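Local structure of carbonic anhydrase (Porphyridium purpureum, 1DDZ) at residues S77-N82 with Y214-G219. The protein probably catalyses the reversible hydration of carbon dioxide to hydrogencarbonate, as a beta-class carbonic anhydrase that binds zinc. Sequence-based numbering, arbitrary orientation.
Sequences SRVPAN and YGVGDG
Val216 lies across the aliphatic part of Arg78, its CG2 meeting Arg78 CB at 3.8 Å and also approaching CD. Extended from CG to NE, the Arg78 chain runs past the valine and brings its guanidinium to the other methyl: Val216 CG1 sits at the edge of that group, 4.0 Å from Arg78 NH1. Chi1 of 74° places this CG1 between the backbone N and the carbonyl carbon; the other branch, CG2, is then anti to the N and meets Arg78 CB. Beside this pair, Val79 CG2 approaches Tyr214 obliquely, 3.8 Å from the ring atom CE1. The phenol oxygen faces the 77-79 backbone, Tyr214 OH lying 3.7 Å from Val79 N, too far for a bond, and 3.9 Å from Ser77 CB. Its polar link to that backbone is indirect: one water accepts from Arg78 N at 2.7 Å and hydrogen-bonds Tyr214 OH at 2.6 Å. A phenylalanine in place of Tyr214 would probably leave this water without its phenol partner and break the bridge between the two segments. Gly215 O accepts from both Asp218 N and Gly219 N, which closes 215-219 into a tight turn that carries Val216. The contact joins the loop between strand 69-74 and helix 81-84 to the end of strand 208-214 and the loop towards strand 222-227, close to the zinc site: Ser77 and Tyr214 both touch the zinc ligand His130 at the end of strand 124-130, while Leu84 of helix 81-84 packs on Val79 and Tyr214.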
loop_
_atom_site.group_PDB
_atom_site.type_symbol
_atom_site.label_atom_id
_atom_site.label_comp_id
_atom_site.label_asym_id
_atom_site.label_seq_id
_atom_site.Cartn_x
_atom_site.Cartn_y
_atom_site.Cartn_z
ATOM N N SER A 77 16.526 14.838 0.912
ATOM C CA SER A 77 17.713 14.888 1.750
ATOM C C SER A 77 18.994 15.313 1.087
ATOM O O SER A 77 19.397 14.833 0.021
ATOM C CB SER A 77 17.859 13.585 2.573
ATOM O OG SER A 77 16.841 13.649 3.586
ATOM N N ARG A 78 19.583 16.322 1.686
ATOM C CA ARG A 78 20.784 16.938 1.159
ATOM C C ARG A 78 22.068 16.229 1.470
ATOM O O ARG A 78 23.129 16.767 1.186
ATOM C CB ARG A 78 20.889 18.409 1.593
ATOM C CG ARG A 78 19.697 19.241 1.165
ATOM C CD ARG A 78 19.753 20.613 1.762
ATOM N NE ARG A 78 18.909 21.553 1.029
ATOM C CZ ARG A 78 18.651 22.793 1.428
ATOM N NH1 ARG A 78 19.168 23.248 2.567
ATOM N NH2 ARG A 78 17.906 23.599 0.677
ATOM N N VAL A 79 22.008 15.048 2.061
ATOM C CA VAL A 79 23.228 14.313 2.335
ATOM C C VAL A 79 23.101 12.809 2.143
ATOM O O VAL A 79 22.239 12.170 2.738
ATOM C CB VAL A 79 23.791 14.583 3.748
ATOM C CG1 VAL A 79 25.216 14.053 3.849
ATOM C CG2 VAL A 79 23.754 16.073 4.077
ATOM N N PRO A 80 23.933 12.234 1.259
ATOM C CA PRO A 80 23.885 10.788 1.031
ATOM C C PRO A 80 24.187 10.027 2.332
ATOM O O PRO A 80 25.091 10.392 3.102
ATOM C CB PRO A 80 24.971 10.584 -0.044
ATOM C CG PRO A 80 24.845 11.838 -0.850
ATOM C CD PRO A 80 24.792 12.888 0.247
ATOM N N ALA A 81 23.437 8.960 2.547
ATOM C CA ALA A 81 23.557 8.135 3.720
ATOM C C ALA A 81 24.967 7.649 3.990
ATOM O O ALA A 81 25.436 7.739 5.130
ATOM C CB ALA A 81 22.615 6.966 3.613
ATOM N N ASN A 82 25.646 7.128 2.967
ATOM C CA ASN A 82 27.006 6.609 3.140
ATOM C C ASN A 82 27.950 7.700 3.588
ATOM O O ASN A 82 28.833 7.454 4.388
ATOM C CB ASN A 82 27.534 5.966 1.853
ATOM C CG ASN A 82 27.827 6.983 0.764
ATOM O OD1 ASN A 82 26.909 7.546 0.179
ATOM N ND2 ASN A 82 29.110 7.265 0.526
ATOM N N TYR A 214 19.378 14.851 11.965
ATOM C CA TYR A 214 20.472 15.767 11.813
ATOM C C TYR A 214 19.923 16.996 11.154
ATOM O O TYR A 214 18.836 16.967 10.579
ATOM C CB TYR A 214 21.601 15.165 10.958
ATOM C CG TYR A 214 21.310 15.083 9.471
ATOM C CD1 TYR A 214 21.815 16.048 8.570
ATOM C CD2 TYR A 214 20.538 14.051 8.961
ATOM C CE1 TYR A 214 21.542 15.970 7.172
ATOM C CE2 TYR A 214 20.261 13.968 7.600
ATOM C CZ TYR A 214 20.756 14.920 6.710
ATOM O OH TYR A 214 20.362 14.712 5.412
ATOM N N GLY A 215 20.649 18.091 11.276
ATOM C CA GLY A 215 20.261 19.313 10.608
ATOM C C GLY A 215 21.361 19.471 9.586
ATOM O O GLY A 215 22.538 19.260 9.902
ATOM N N VAL A 216 21.008 19.837 8.362
ATOM C CA VAL A 216 21.996 19.984 7.292
ATOM C C VAL A 216 23.039 21.071 7.590
ATOM O O VAL A 216 24.121 21.067 7.012
ATOM C CB VAL A 216 21.302 20.228 5.916
ATOM C CG1 VAL A 216 20.752 21.632 5.837
ATOM C CG2 VAL A 216 22.257 19.955 4.768
ATOM N N GLY A 217 22.726 21.969 8.524
ATOM C CA GLY A 217 23.653 23.033 8.885
ATOM C C GLY A 217 24.936 22.561 9.549
ATOM O O GLY A 217 25.872 23.331 9.662
ATOM N N ASP A 218 24.964 21.320 10.036
ATOM C CA ASP A 218 26.167 20.770 10.667
ATOM C C ASP A 218 26.420 19.293 10.317
ATOM O O ASP A 218 27.511 18.758 10.564
ATOM C CB ASP A 218 26.146 20.959 12.197
ATOM C CG ASP A 218 25.013 20.197 12.889
ATOM O OD1 ASP A 218 24.881 20.362 14.119
ATOM O OD2 ASP A 218 24.262 19.440 12.233
ATOM N N GLY A 219 25.400 18.639 9.765
ATOM C CA GLY A 219 25.521 17.245 9.383
ATOM C C GLY A 219 25.805 16.326 10.550
ATOM O O GLY A 219 26.262 15.204 10.355
HETATM O O HOH W 1 19.955 16.970 4.253
#